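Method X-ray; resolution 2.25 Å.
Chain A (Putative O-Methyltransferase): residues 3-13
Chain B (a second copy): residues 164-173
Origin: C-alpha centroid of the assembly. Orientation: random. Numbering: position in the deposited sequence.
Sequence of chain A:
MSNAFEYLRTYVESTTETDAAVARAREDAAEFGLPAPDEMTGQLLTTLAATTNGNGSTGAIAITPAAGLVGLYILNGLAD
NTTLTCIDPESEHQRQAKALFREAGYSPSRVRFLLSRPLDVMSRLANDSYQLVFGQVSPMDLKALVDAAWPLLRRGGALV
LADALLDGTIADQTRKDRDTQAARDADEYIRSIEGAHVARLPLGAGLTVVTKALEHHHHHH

Chain A 3-13: NAFEYLRTYVE
Chain B (164-173) ALLDGTIADQ

The most unusual feature of this contact is a glycine, B:Gly168, set against the backbone of a helix from the other copy. Its CA lies 4.3 Å from the CA of A:Leu8, the nearest CA pair across the stretches, and 4.3 Å from A:Tyr7 O. An ideal CB would point toward the helix and stand 3.1 Å from A:Tyr7 O and 3.2 Å from A:Leu8 N, both tight. The backbone angles, phi/psi 91/-8, independently call for glycine, since a CB would also be jammed against the carbonyl O of the preceding residue.

Chain A is helical through A:Phe5 to A:Glu13, with phi/psi close to -65/-42. The i to i+4 ladder includes A:Leu8 N to A:Ala4 O at 3.2 Å, A:Tyr11 N to A:Tyr7 O at 3.0 Å and A:Val12 N to A:Leu8 O at 2.9 Å. A:Thr10 (chi1 m) also turns its hydroxyl back on its own helix: OG1 donates to A:Glu6 O at a very short 2.5 Å.

Chain B has no regular helix or strand. Positive phi values at B:Leu166 (46/54), B:Asp167 (57/19) and B:Gly168 carry a tight bend, fastened by a hydrogen bond from B:Gly168 N to B:Leu165 O at 2.9 Å. B:Thr169 (-37/-38) and B:Ile170 (-63/170) follow, then B:Ala171 again has positive phi (55/61), before B:Asp172 extends at -151/113.

Together the stretches bury 488 Å², with A:Tyr11 giving the largest share, 92 Å². Its chi1 is 178° (t) and chi2 73°, and its CA-to-CB bond points toward chain B. B:Ile170, chi1 53° (p) and chi2 t, starts sideways but brings its end nearer, placing CG1 over one face of the tyrosine ring, 3.7 Å from the centroid and 16° off the ring normal. This is a CH-pi contact; B:Ile170 CD1 also reaches A:Tyr11 CE2 at 3.3 Å. At the ring edge, B:Ala171 CB comes to 3.1 Å from A:Tyr11 CE1, a close approach made with a single methyl. The aromatic ring thus offers apolar surface to both residues, while its OH is hydrogen-bonded elsewhere in the structure.

B:Leu165 (chi1 m, chi2 t) points toward the helix and packs against A:Leu8, A:Val12 and A:Tyr11. Its CD1 meets A:Leu8 CD1 at 3.6 Å and A:Val12 CG2 at 4.2 Å, and its CD2 lies 4.2 Å from A:Tyr11 CE2. A:Leu8, chi1 -159° (t) and chi2 31° (between wells), leaves its helix sideways, yet its CD1 swings in to 3.7 Å from B:Gly168 N. Branched aliphatic chains suit this buried patch, where methyl meets methyl.

A:Tyr7, exposed, with chi1 -138° and between wells, points toward chain B and sets its OH 3.5 Å from OD2 of B:Asp172 (chi1 t). No clear hydrogen bond crosses the contact; its two closest approaches, those of B:Ala171 and B:Ile170 to the A:Tyr11 ring, are between apolar side-chain atoms.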

# COMPACT_ATOMS: atom_id res chain seq x y z
N ASN A 3 -18.17 -10.49 -7.63
CA ASN A 3 -18.28 -10.22 -9.09
C ASN A 3 -17.22 -9.29 -9.64
O ASN A 3 -16.31 -9.71 -10.36
CB ASN A 3 -19.68 -9.66 -9.42
N ALA A 4 -17.33 -8.01 -9.29
CA ALA A 4 -16.41 -7.00 -9.80
C ALA A 4 -14.96 -7.12 -9.39
O ALA A 4 -14.06 -6.66 -10.09
CB ALA A 4 -16.95 -5.60 -9.46
N PHE A 5 -14.73 -7.78 -8.26
CA PHE A 5 -13.39 -8.00 -7.77
C PHE A 5 -12.57 -8.84 -8.76
O PHE A 5 -11.39 -8.55 -9.00
CB PHE A 5 -13.44 -8.73 -6.44
CG PHE A 5 -12.08 -9.10 -5.89
CD1 PHE A 5 -11.34 -8.18 -5.14
CD2 PHE A 5 -11.52 -10.35 -6.14
CE1 PHE A 5 -10.08 -8.50 -4.66
CE2 PHE A 5 -10.25 -10.68 -5.66
CZ PHE A 5 -9.53 -9.75 -4.92
N GLU A 6 -13.19 -9.86 -9.34
CA GLU A 6 -12.50 -10.77 -10.25
C GLU A 6 -12.22 -10.25 -11.64
O GLU A 6 -11.23 -10.63 -12.25
CB GLU A 6 -13.27 -12.09 -10.33
CG GLU A 6 -13.59 -12.72 -8.97
CD GLU A 6 -15.04 -13.15 -8.87
OE1 GLU A 6 -15.91 -12.26 -8.76
OE2 GLU A 6 -15.31 -14.37 -8.91
N TYR A 7 -13.10 -9.37 -12.13
CA TYR A 7 -12.90 -8.78 -13.44
C TYR A 7 -11.70 -7.83 -13.28
O TYR A 7 -10.87 -7.70 -14.19
CB TYR A 7 -14.16 -8.00 -13.88
CG TYR A 7 -14.50 -8.23 -15.33
CD1 TYR A 7 -15.80 -8.06 -15.79
CD2 TYR A 7 -13.52 -8.64 -16.24
CE1 TYR A 7 -16.13 -8.29 -17.12
CE2 TYR A 7 -13.84 -8.87 -17.58
CZ TYR A 7 -15.15 -8.69 -18.01
OH TYR A 7 -15.46 -8.91 -19.33
N LEU A 8 -11.60 -7.17 -12.13
CA LEU A 8 -10.47 -6.29 -11.86
C LEU A 8 -9.25 -7.24 -11.74
O LEU A 8 -8.22 -7.01 -12.36
CB LEU A 8 -10.67 -5.53 -10.54
CG LEU A 8 -9.86 -4.24 -10.36
CD1 LEU A 8 -9.64 -3.58 -11.72
CD2 LEU A 8 -10.62 -3.30 -9.43
N ARG A 9 -9.38 -8.30 -10.94
CA ARG A 9 -8.28 -9.24 -10.75
C ARG A 9 -7.85 -9.85 -12.08
O ARG A 9 -6.65 -9.90 -12.39
CB ARG A 9 -8.67 -10.35 -9.75
CG ARG A 9 -7.59 -11.39 -9.52
CD ARG A 9 -7.65 -11.96 -8.11
NE ARG A 9 -8.94 -12.58 -7.80
CZ ARG A 9 -9.33 -13.77 -8.27
NH1 ARG A 9 -8.53 -14.46 -9.07
NH2 ARG A 9 -10.51 -14.25 -7.94
N THR A 10 -8.82 -10.29 -12.86
CA THR A 10 -8.54 -10.90 -14.16
C THR A 10 -7.81 -9.96 -15.10
O THR A 10 -6.82 -10.34 -15.72
CB THR A 10 -9.85 -11.39 -14.83
OG1 THR A 10 -10.53 -12.30 -13.94
CG2 THR A 10 -9.54 -12.11 -16.13
N TYR A 11 -8.28 -8.72 -15.20
CA TYR A 11 -7.62 -7.74 -16.06
C TYR A 11 -6.21 -7.43 -15.57
O TYR A 11 -5.28 -7.32 -16.37
CB TYR A 11 -8.40 -6.44 -16.12
CG TYR A 11 -7.69 -5.42 -16.98
CD1 TYR A 11 -7.68 -5.56 -18.37
CD2 TYR A 11 -6.93 -4.39 -16.41
CE1 TYR A 11 -6.94 -4.70 -19.17
CE2 TYR A 11 -6.20 -3.52 -17.21
CZ TYR A 11 -6.21 -3.69 -18.59
OH TYR A 11 -5.49 -2.83 -19.39
N VAL A 12 -6.04 -7.28 -14.26
CA VAL A 12 -4.73 -6.97 -13.71
C VAL A 12 -3.78 -8.16 -13.81
O VAL A 12 -2.61 -8.00 -14.16
CB VAL A 12 -4.82 -6.52 -12.23
CG1 VAL A 12 -3.42 -6.35 -11.63
CG2 VAL A 12 -5.61 -5.21 -12.14
N GLU A 13 -4.27 -9.35 -13.52
CA GLU A 13 -3.44 -10.54 -13.61
C GLU A 13 -3.10 -10.82 -15.07
O GLU A 13 -1.94 -11.03 -15.43
CB GLU A 13 -4.13 -11.75 -12.96
CG GLU A 13 -3.85 -11.89 -11.47
CD GLU A 13 -4.59 -13.05 -10.82
OE1 GLU A 13 -4.60 -13.13 -9.58
OE2 GLU A 13 -5.15 -13.88 -11.57
N ALA B 164 -8.53 4.50 -11.76
CA ALA B 164 -7.87 4.43 -13.05
C ALA B 164 -8.13 3.20 -13.90
O ALA B 164 -7.77 3.16 -15.08
CB ALA B 164 -6.38 4.61 -12.87
N LEU B 165 -8.75 2.19 -13.30
CA LEU B 165 -9.00 0.93 -13.99
C LEU B 165 -10.46 0.76 -14.40
O LEU B 165 -10.82 -0.22 -15.05
CB LEU B 165 -8.58 -0.23 -13.09
CG LEU B 165 -7.10 -0.34 -12.72
CD1 LEU B 165 -6.91 -1.27 -11.53
CD2 LEU B 165 -6.31 -0.84 -13.92
N LEU B 166 -11.29 1.72 -14.01
CA LEU B 166 -12.71 1.70 -14.31
C LEU B 166 -13.36 0.34 -14.05
O LEU B 166 -14.00 -0.24 -14.92
CB LEU B 166 -12.96 2.14 -15.76
CG LEU B 166 -12.60 3.61 -16.05
CD1 LEU B 166 -12.89 3.96 -17.50
CD2 LEU B 166 -13.39 4.51 -15.12
N ASP B 167 -13.17 -0.15 -12.82
CA ASP B 167 -13.77 -1.41 -12.40
C ASP B 167 -13.41 -2.62 -13.26
O ASP B 167 -14.10 -3.65 -13.22
CB ASP B 167 -15.29 -1.25 -12.35
CG ASP B 167 -15.75 -0.39 -11.19
OD1 ASP B 167 -15.37 -0.71 -10.04
OD2 ASP B 167 -16.50 0.58 -11.41
N GLY B 168 -12.33 -2.50 -14.02
CA GLY B 168 -11.90 -3.57 -14.89
C GLY B 168 -12.53 -3.42 -16.27
O GLY B 168 -12.19 -4.14 -17.21
N THR B 169 -13.46 -2.47 -16.38
CA THR B 169 -14.16 -2.19 -17.64
C THR B 169 -13.27 -2.32 -18.86
O THR B 169 -13.72 -2.79 -19.91
CB THR B 169 -14.76 -0.75 -17.62
OG1 THR B 169 -16.02 -0.76 -16.94
CG2 THR B 169 -14.94 -0.21 -19.03
N ILE B 170 -12.01 -1.90 -18.73
CA ILE B 170 -11.09 -1.96 -19.86
C ILE B 170 -10.82 -3.38 -20.36
O ILE B 170 -11.20 -4.35 -19.72
CB ILE B 170 -9.77 -1.17 -19.56
CG1 ILE B 170 -9.14 -1.63 -18.26
CG2 ILE B 170 -10.10 0.33 -19.48
CD1 ILE B 170 -7.96 -0.78 -17.83
N ALA B 171 -10.16 -3.49 -21.51
CA ALA B 171 -9.90 -4.77 -22.17
C ALA B 171 -11.25 -5.47 -22.36
O ALA B 171 -11.50 -6.56 -21.83
CB ALA B 171 -8.98 -5.65 -21.34
N ASP B 172 -12.14 -4.83 -23.13
CA ASP B 172 -13.47 -5.38 -23.38
C ASP B 172 -13.95 -4.91 -24.75
O ASP B 172 -14.20 -3.73 -24.96
CB ASP B 172 -14.44 -4.90 -22.30
CG ASP B 172 -15.63 -5.82 -22.10
OD1 ASP B 172 -16.09 -6.42 -23.09
OD2 ASP B 172 -16.10 -5.93 -20.95
N GLN B 173 -14.08 -5.85 -25.68
CA GLN B 173 -14.51 -5.54 -27.04
C GLN B 173 -15.75 -4.66 -27.10
O GLN B 173 -15.76 -3.64 -27.77
CB GLN B 173 -14.74 -6.83 -27.84
CG GLN B 173 -13.47 -7.61 -28.18
CD GLN B 173 -12.78 -8.20 -26.97
OE1 GLN B 173 -13.43 -8.75 -26.09
NE2 GLN B 173 -11.45 -8.09 -26.92